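Local coordinates for protein transcriptional regulator (Mesorhizobium loti, PDB 3BHQ) that probably binds cis-regulatory DNA as a transcription factor of the TetR family, through a predicted helix-turn-helix motif, at residues 95-100 with 190-195; 11-16 with 42-47. All blocks are in the same frame, centred on the assembly; numbering follows the deposited sequence. Where two conformers were deposited one is given.

Contact 1. Residues 95-100 with 190-195; sequences LARRLI and ELERHA
The flat guanidinium of Arg97 lies over the carboxylate arm of Glu192, with Glu192 CG 3.7 Å above one of its faces and displaced toward the rim. The guanidinium and carboxylate planes are stacked, 8° apart. The resulting salt bridge is long, 3.9 Å from Arg97 NH1 to Glu192 OE2; because that oxygen stands well out of the guanidinium plane, no N-H points at it, and the attraction is one of charge alone. Arg97 NH2 has its firmer partner in a salt bridge to Asp196, one turn beyond Glu192 on helix 188-206. The second flat group, the His194 ring, receives Ile100 CD1 at its edge, in plane, 3.9 Å from CD2, while its NE2 is hydrogen-bonded to Leu170 O of helix 159-181. Segments 95-100 and 190-195, on two helices of the C-terminal, AefR-like domain of this TetR-family protein, cross with axes 9.0 Å apart at closest approach and N-to-C directions 124° apart. The small Ala96 and Ala195 meet where the backbones come nearest: Ala96 CB is 3.7 Å from Ala195 CB, and the methylene CG of Arg97 rests against the same Ala195 methyl. In Leu191, chi1 (-177°) puts CG anti to the backbone N, where it lies 3.7 Å from Ile100 CG2; the two side chains slide past each other in opposite directions. Leu191 CD2 reaches instead to the Arg97 backbone and CB. An alanine in place of Arg97 would probably leave Glu192 and Asp196 without their positive mate and uncover the Ala195 methyl where the arginine CG had rested. Ala96 and Ile100 also touch Leu170, which brings helix 159-181 against the same patch.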
ATOM      1  N   LEU A  95      -2.621  12.957 -17.073  1.00 18.24           N
ATOM      2  CA  LEU A  95      -1.834  11.782 -16.654  1.00 18.83           C
ATOM      3  C   LEU A  95      -2.372  11.203 -15.344  1.00 18.28           C
ATOM      4  O   LEU A  95      -2.590   9.983 -15.252  1.00 20.24           O
ATOM      5  CB  LEU A  95      -0.344  12.136 -16.471  1.00 19.56           C
ATOM      6  CG  LEU A  95       0.607  11.072 -15.916  1.00 21.67           C
ATOM      7  CD1 LEU A  95       0.549   9.852 -16.848  1.00 26.45           C
ATOM      8  CD2 LEU A  95       2.022  11.577 -15.773  1.00 27.84           C
ATOM      9  N   ALA A  96      -2.569  12.076 -14.360  1.00 18.45           N
ATOM     10  CA  ALA A  96      -3.059  11.645 -13.020  1.00 19.43           C
ATOM     11  C   ALA A  96      -4.397  10.939 -13.098  1.00 19.68           C
ATOM     12  O   ALA A  96      -4.607   9.901 -12.455  1.00 19.91           O
ATOM     13  CB  ALA A  96      -3.163  12.811 -12.077  1.00 18.59           C
ATOM     14  N   ARG A  97      -5.316  11.489 -13.883  1.00 18.29           N
ATOM     15  CA  ARG A  97      -6.631  10.870 -14.072  1.00 20.68           C
ATOM     16  C   ARG A  97      -6.518   9.470 -14.694  1.00 22.82           C
ATOM     17  O   ARG A  97      -7.204   8.532 -14.250  1.00 22.59           O
ATOM     18  CB  ARG A  97      -7.544  11.773 -14.907  1.00 21.29           C
ATOM     19  CG  ARG A  97      -7.928  13.065 -14.209  1.00 25.27           C
ATOM     20  CD  ARG A  97      -8.548  14.025 -15.201  1.00 26.95           C
ATOM     21  NE  ARG A  97      -8.815  15.359 -14.644  1.00 28.72           N
ATOM     22  CZ  ARG A  97      -9.522  16.301 -15.286  1.00 34.66           C
ATOM     23  NH1 ARG A  97     -10.073  16.075 -16.481  1.00 34.59           N
ATOM     24  NH2 ARG A  97      -9.714  17.490 -14.725  1.00 33.03           N
ATOM     25  N   ARG A  98      -5.634   9.304 -15.690  1.00 22.36           N
ATOM     26  CA  ARG A  98      -5.417   7.992 -16.322  0.50 21.61           C
ATOM     27  C   ARG A  98      -4.747   7.010 -15.358  1.00 21.59           C
ATOM     28  O   ARG A  98      -5.115   5.833 -15.322  1.00 24.20           O
ATOM     29  CB  ARG A  98      -4.585   8.094 -17.608  0.50 22.16           C
ATOM     30  CG  ARG A  98      -5.254   8.843 -18.743  0.50 28.78           C
ATOM     31  CD  ARG A  98      -6.407   8.059 -19.410  0.50 33.52           C
ATOM     32  NE  ARG A  98      -5.939   6.862 -20.125  0.50 37.29           N
ATOM     33  CZ  ARG A  98      -6.028   5.584 -19.731  0.50 32.88           C
ATOM     34  NH1 ARG A  98      -5.533   4.638 -20.528  0.50 34.33           N
ATOM     35  NH2 ARG A  98      -6.608   5.222 -18.583  0.50 35.33           N
ATOM     36  N   LEU A  99      -3.761   7.487 -14.581  1.00 19.07           N
ATOM     37  CA  LEU A  99      -3.052   6.634 -13.589  1.00 21.76           C
ATOM     38  C   LEU A  99      -4.022   6.081 -12.567  1.00 21.16           C
ATOM     39  O   LEU A  99      -3.951   4.888 -12.233  1.00 20.61           O
ATOM     40  CB  LEU A  99      -1.937   7.392 -12.852  1.00 23.38           C
ATOM     41  CG  LEU A  99      -0.704   7.850 -13.624  1.00 24.83           C
ATOM     42  CD1 LEU A  99       0.189   8.679 -12.685  1.00 25.20           C
ATOM     43  CD2 LEU A  99       0.060   6.659 -14.231  1.00 26.05           C
ATOM     44  N   ILE A 100      -4.894   6.934 -12.043  1.00 20.99           N
ATOM     45  CA  ILE A 100      -5.930   6.494 -11.084  0.50 22.44           C
ATOM     46  C   ILE A 100      -6.801   5.429 -11.695  1.00 23.83           C
ATOM     47  O   ILE A 100      -7.016   4.390 -11.113  1.00 22.69           O
ATOM     48  CB  ILE A 100      -6.877   7.642 -10.630  0.50 22.73           C
ATOM     49  CG1 ILE A 100      -6.121   8.567  -9.690  0.50 18.11           C
ATOM     50  CG2 ILE A 100      -8.149   7.089  -9.924  0.50 21.28           C
ATOM     51  CD1 ILE A 100      -6.919   9.778  -9.263  0.50 25.31           C
ATOM     52  N   GLU A 190     -15.455  12.798  -8.521  1.00 38.34           N
ATOM     53  CA  GLU A 190     -14.550  12.568  -7.383  1.00 38.96           C
ATOM     54  C   GLU A 190     -13.142  12.200  -7.849  1.00 37.63           C
ATOM     55  O   GLU A 190     -12.154  12.715  -7.299  1.00 33.87           O
ATOM     56  CB  GLU A 190     -15.055  11.448  -6.469  1.00 39.53           C
ATOM     57  CG  GLU A 190     -16.349  11.744  -5.734  1.00 48.09           C
ATOM     58  CD  GLU A 190     -16.846  10.531  -4.956  1.00 47.75           C
ATOM     59  OE1 GLU A 190     -17.914   9.972  -5.301  1.00 41.02           O
ATOM     60  OE2 GLU A 190     -16.113  10.111  -4.027  1.00 64.72           O
ATOM     61  N   LEU A 191     -13.062  11.290  -8.827  1.00 37.67           N
ATOM     62  CA  LEU A 191     -11.771  10.861  -9.422  1.00 39.38           C
ATOM     63  C   LEU A 191     -10.961  12.083  -9.905  1.00 39.75           C
ATOM     64  O   LEU A 191      -9.791  12.249  -9.526  1.00 41.77           O
ATOM     65  CB  LEU A 191     -12.012   9.878 -10.586  1.00 39.84           C
ATOM     66  CG  LEU A 191     -10.797   9.256 -11.312  1.00 41.18           C
ATOM     67  CD1 LEU A 191     -11.141   7.895 -11.954  1.00 40.59           C
ATOM     68  CD2 LEU A 191     -10.138  10.182 -12.373  1.00 42.50           C
ATOM     69  N   GLU A 192     -11.616  12.939 -10.698  1.00 39.30           N
ATOM     70  CA  GLU A 192     -10.995  14.153 -11.231  1.00 38.91           C
ATOM     71  C   GLU A 192     -10.601  15.147 -10.129  1.00 39.34           C
ATOM     72  O   GLU A 192      -9.478  15.669 -10.150  1.00 37.34           O
ATOM     73  CB  GLU A 192     -11.895  14.819 -12.288  1.00 39.96           C
ATOM     74  CG  GLU A 192     -12.067  13.940 -13.557  1.00 40.46           C
ATOM     75  CD  GLU A 192     -13.007  14.536 -14.609  1.00 42.43           C
ATOM     76  OE1 GLU A 192     -13.558  15.644 -14.406  1.00 44.12           O
ATOM     77  OE2 GLU A 192     -13.189  13.876 -15.655  1.00 55.49           O
ATOM     78  N   ARG A 193     -11.488  15.402  -9.160  1.00 36.23           N
ATOM     79  CA  ARG A 193     -11.144  16.326  -8.067  1.00 36.77           C
ATOM     80  C   ARG A 193      -9.894  15.875  -7.316  1.00 33.89           C
ATOM     81  O   ARG A 193      -9.053  16.698  -6.917  1.00 29.49           O
ATOM     82  CB  ARG A 193     -12.281  16.502  -7.053  1.00 37.89           C
ATOM     83  CG  ARG A 193     -13.426  17.406  -7.499  1.00 41.62           C
ATOM     84  CD  ARG A 193     -14.175  17.947  -6.276  1.00 44.73           C
ATOM     85  NE  ARG A 193     -14.671  16.863  -5.425  1.00 52.11           N
ATOM     86  CZ  ARG A 193     -15.781  16.141  -5.645  1.00 51.88           C
ATOM     87  NH1 ARG A 193     -16.582  16.367  -6.702  1.00 53.85           N
ATOM     88  NH2 ARG A 193     -16.100  15.175  -4.778  1.00 48.58           N
ATOM     89  N   HIS A 194      -9.797  14.559  -7.124  1.00 31.60           N
ATOM     90  CA  HIS A 194      -8.669  13.955  -6.418  1.00 30.40           C
ATOM     91  C   HIS A 194      -7.353  14.084  -7.196  1.00 26.02           C
ATOM     92  O   HIS A 194      -6.353  14.520  -6.655  1.00 26.38           O
ATOM     93  CB  HIS A 194      -8.932  12.477  -6.127  1.00 30.86           C
ATOM     94  CG  HIS A 194      -7.885  11.861  -5.262  1.00 30.50           C
ATOM     95  ND1 HIS A 194      -7.831  12.105  -3.907  1.00 32.14           N
ATOM     96  CD2 HIS A 194      -6.828  11.064  -5.545  1.00 29.84           C
ATOM     97  CE1 HIS A 194      -6.799  11.463  -3.391  1.00 39.70           C
ATOM     98  NE2 HIS A 194      -6.157  10.855  -4.368  1.00 29.96           N
ATOM     99  N   ALA A 195      -7.387  13.678  -8.457  1.00 28.78           N
ATOM    100  CA  ALA A 195      -6.222  13.789  -9.320  1.00 26.81           C
ATOM    101  C   ALA A 195      -5.753  15.258  -9.404  1.00 25.95           C
ATOM    102  O   ALA A 195      -4.569  15.545  -9.238  1.00 24.64           O
ATOM    103  CB  ALA A 195      -6.550  13.239 -10.724  1.00 27.08           C
TER

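Contact 2. Residues 11-16 with 42-47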
ATOM      1  N   ALA A  11       2.868 -18.857 -29.254  1.00 32.07           N
ATOM      2  CA  ALA A  11       2.816 -17.574 -28.531  1.00 31.92           C
ATOM      3  C   ALA A  11       1.371 -17.225 -28.159  1.00 31.54           C
ATOM      4  O   ALA A  11       1.105 -16.827 -27.024  1.00 31.22           O
ATOM      5  CB  ALA A  11       3.429 -16.464 -29.350  1.00 31.44           C
ATOM      6  N   ARG A  12       0.447 -17.397 -29.108  1.00 31.16           N
ATOM      7  CA  ARG A  12      -0.981 -17.143 -28.865  1.00 30.86           C
ATOM      8  C   ARG A  12      -1.552 -18.079 -27.795  1.00 28.67           C
ATOM      9  O   ARG A  12      -2.247 -17.619 -26.885  1.00 26.64           O
ATOM     10  CB  ARG A  12      -1.794 -17.241 -30.161  1.00 30.29           C
ATOM     11  CG  ARG A  12      -3.345 -17.246 -29.987  1.00 31.43           C
ATOM     12  CD  ARG A  12      -4.111 -16.856 -31.268  1.00 38.38           C
ATOM     13  NE  ARG A  12      -3.432 -17.254 -32.512  1.00 52.71           N
ATOM     14  CZ  ARG A  12      -3.555 -18.416 -33.173  1.00 58.43           C
ATOM     15  NH1 ARG A  12      -4.361 -19.398 -32.749  1.00 63.80           N
ATOM     16  NH2 ARG A  12      -2.848 -18.600 -34.294  1.00 56.75           N
ATOM     17  N   LYS A  13      -1.258 -19.377 -27.908  1.00 26.94           N
ATOM     18  CA  LYS A  13      -1.701 -20.330 -26.891  1.00 27.38           C
ATOM     19  C   LYS A  13      -1.175 -19.968 -25.515  1.00 23.88           C
ATOM     20  O   LYS A  13      -1.919 -20.019 -24.554  1.00 23.80           O
ATOM     21  CB  LYS A  13      -1.370 -21.800 -27.245  1.00 31.16           C
ATOM     22  CG  LYS A  13      -2.536 -22.552 -27.847  1.00 42.37           C
ATOM     23  CD  LYS A  13      -3.586 -22.841 -26.748  1.00 52.56           C
ATOM     24  CE  LYS A  13      -5.001 -22.974 -27.300  1.00 54.88           C
ATOM     25  NZ  LYS A  13      -5.965 -22.505 -26.261  1.00 55.90           N
ATOM     26  N   ASP A  14       0.094 -19.590 -25.413  1.00 24.09           N
ATOM     27  CA  ASP A  14       0.660 -19.176 -24.116  1.00 23.59           C
ATOM     28  C   ASP A  14      -0.028 -17.932 -23.524  1.00 21.78           C
ATOM     29  O   ASP A  14      -0.301 -17.885 -22.342  1.00 22.27           O
ATOM     30  CB  ASP A  14       2.182 -18.987 -24.177  1.00 25.72           C
ATOM     31  CG  ASP A  14       2.946 -20.317 -24.283  1.00 28.39           C
ATOM     32  OD1 ASP A  14       2.362 -21.428 -24.207  1.00 25.63           O
ATOM     33  OD2 ASP A  14       4.174 -20.240 -24.436  1.00 30.81           O
ATOM     34  N   ARG A  15      -0.321 -16.955 -24.372  1.00 24.04           N
ATOM     35  CA  ARG A  15      -1.105 -15.787 -23.962  1.00 25.92           C
ATOM     36  C   ARG A  15      -2.492 -16.204 -23.451  1.00 22.87           C
ATOM     37  O   ARG A  15      -2.947 -15.699 -22.419  1.00 23.61           O
ATOM     38  CB  ARG A  15      -1.251 -14.793 -25.125  1.00 28.43           C
ATOM     39  CG  ARG A  15      -2.115 -13.552 -24.795  1.00 30.18           C
ATOM     40  CD  ARG A  15      -2.124 -12.500 -25.909  1.00 35.33           C
ATOM     41  NE  ARG A  15      -2.451 -13.043 -27.226  1.00 42.23           N
ATOM     42  CZ  ARG A  15      -3.669 -13.427 -27.626  1.00 46.58           C
ATOM     43  NH1 ARG A  15      -4.754 -13.327 -26.842  1.00 49.43           N
ATOM     44  NH2 ARG A  15      -3.803 -13.912 -28.858  1.00 51.01           N
ATOM     45  N   GLU A  16      -3.154 -17.113 -24.179  1.00 21.59           N
ATOM     46  CA  GLU A  16      -4.477 -17.616 -23.765  1.00 23.03           C
ATOM     47  C   GLU A  16      -4.429 -18.336 -22.422  1.00 21.82           C
ATOM     48  O   GLU A  16      -5.320 -18.178 -21.585  1.00 21.46           O
ATOM     49  CB  GLU A  16      -5.087 -18.508 -24.846  1.00 24.36           C
ATOM     50  CG  GLU A  16      -5.490 -17.728 -26.104  1.00 26.56           C
ATOM     51  CD  GLU A  16      -5.853 -18.574 -27.306  1.00 27.15           C
ATOM     52  OE1 GLU A  16      -5.690 -19.809 -27.296  1.00 30.16           O
ATOM     53  OE2 GLU A  16      -6.293 -17.963 -28.301  1.00 39.28           O
ATOM     54  N   ALA A  42      -8.573 -22.334 -20.744  1.00 20.33           N
ATOM     55  CA  ALA A  42      -7.789 -21.781 -21.844  1.00 17.41           C
ATOM     56  C   ALA A  42      -7.978 -22.478 -23.171  1.00 20.12           C
ATOM     57  O   ALA A  42      -7.497 -21.978 -24.178  1.00 22.83           O
ATOM     58  CB  ALA A  42      -6.296 -21.854 -21.492  1.00 18.10           C
ATOM     59  N   GLY A  43      -8.632 -23.634 -23.170  1.00 21.74           N
ATOM     60  CA  GLY A  43      -8.781 -24.430 -24.378  1.00 21.59           C
ATOM     61  C   GLY A  43      -7.462 -25.026 -24.836  1.00 20.97           C
ATOM     62  O   GLY A  43      -7.160 -25.043 -26.028  1.00 22.61           O
ATOM     63  N   ALA A  44      -6.659 -25.463 -23.865  1.00 20.35           N
ATOM     64  CA  ALA A  44      -5.373 -26.084 -24.101  1.00 18.89           C
ATOM     65  C   ALA A  44      -5.383 -27.498 -23.510  1.00 19.19           C
ATOM     66  O   ALA A  44      -6.148 -27.789 -22.583  1.00 18.81           O
ATOM     67  CB  ALA A  44      -4.268 -25.258 -23.443  1.00 18.98           C
ATOM     68  N   SER A  45      -4.515 -28.361 -24.031  1.00 17.31           N
ATOM     69  CA  SER A  45      -4.323 -29.669 -23.433  1.00 15.75           C
ATOM     70  C   SER A  45      -3.532 -29.497 -22.132  1.00 16.89           C
ATOM     71  O   SER A  45      -2.719 -28.569 -21.979  1.00 16.33           O
ATOM     72  CB  SER A  45      -3.577 -30.599 -24.370  1.00 16.81           C
ATOM     73  OG  SER A  45      -2.206 -30.227 -24.391  1.00 18.02           O
ATOM     74  N   LYS A  46      -3.757 -30.411 -21.189  1.00 18.59           N
ATOM     75  CA  LYS A  46      -3.032 -30.482 -19.915  1.00 19.98           C
ATOM     76  C   LYS A  46      -1.525 -30.581 -20.216  1.00 16.94           C
ATOM     77  O   LYS A  46      -0.707 -29.921 -19.576  1.00 18.14           O
ATOM     78  CB  LYS A  46      -3.540 -31.721 -19.136  1.00 24.17           C
ATOM     79  CG  LYS A  46      -2.810 -32.079 -17.861  1.00 29.06           C
ATOM     80  CD  LYS A  46      -3.454 -33.300 -17.176  1.00 29.75           C
ATOM     81  CE  LYS A  46      -2.591 -33.741 -15.954  1.00 44.24           C
ATOM     82  NZ  LYS A  46      -3.317 -34.523 -14.901  1.00 45.95           N
ATOM     83  N   GLN A  47      -1.191 -31.421 -21.188  1.00 18.60           N
ATOM     84  CA  GLN A  47       0.210 -31.595 -21.643  1.00 19.75           C
ATOM     85  C   GLN A  47       0.873 -30.283 -22.007  1.00 20.34           C
ATOM     86  O   GLN A  47       1.967 -30.000 -21.535  1.00 18.30           O
ATOM     87  CB  GLN A  47       0.289 -32.554 -22.821  1.00 21.85           C
ATOM     88  CG  GLN A  47       0.385 -34.015 -22.380  1.00 25.26           C
ATOM     89  CD  GLN A  47       1.787 -34.383 -22.055  1.00 26.78           C
ATOM     90  OE1 GLN A  47       2.167 -34.474 -20.887  1.00 31.21           O
ATOM     91  NE2 GLN A  47       2.598 -34.528 -23.099  1.00 28.56           N
TER
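Segment 11-16 is helical, whereas 42-47 leaves one helix through a Schellman motif at Gly43, whose phi is positive (69°), and enters the next at Lys46, with Ser45 as N-cap; the closest CA pair across the contact, Glu16 and Ala42, is 5.7 Å apart. Lys13 reaches across to the turn. Its chain bends at chi2 (-72°), where CD turns aside, and again at chi4, which brings NZ among the carbonyls of the turn. NZ gives a weak hydrogen bond of 2.8 Å to Gly43 O. Ala42 O is nearer still, 2.6 Å from Lys13 NZ, but the angle is too poor for it to count as a hydrogen bond. From its own helix Lys13 NZ is held by Glu16 OE1 at 2.9 Å, a salt bridge between residues three apart in which the oxygen is met nearly along its C-O axis. Van der Waals contact is slight: Ala42 CB lies 3.8 Å from Glu16 O, and Lys13 CD is 4.2 Å from the Ala44 methyl. Ala42 and Ala44 also touch Ile17, the next residue of helix 9-28, and Ala44 touches Val49, which sets the Ala44 methyl between helices 9-28 and 46-53. Within the predicted helix-turn-helix of 34-53 this is the turn itself, joining helix 35-42 to helix 46-53; the latter is the second helix of the motif, the one that as a rule reads DNA in this family. Ser45 OG caps Thr48 N at the start of that helix. The ammonium of Lys13 is thus bonded to a carboxylate and, weakly, to a carbonyl just past the C-terminal end of helix 35-42, whose partial negative charge would probably favour its positive form and draw the turn electrostatically toward helix 9-28.

Overall arrangement
Contact 2 closes before contact 1 opens along the chain, and the two lie on opposite sides of the chain's centre, their own centres 37 Å apart and their nearest atoms about 18 Å apart. They share no helix: contact 2 joins helix 9-28 to the turn between helices 35-42 and 46-53, while contact 1 pairs helices 88-103 and 188-206. The long helix 56-83 runs between the two in sequence and touches segment 95-100 through Leu95, Arg98 and Leu99, which do not meet segment 190-195. The pair thus illustrates the two-part plan of TetR-family regulators, a small helix-turn-helix head that probably meets DNA and a larger all-helical C-terminal body, each with its own internal contacts.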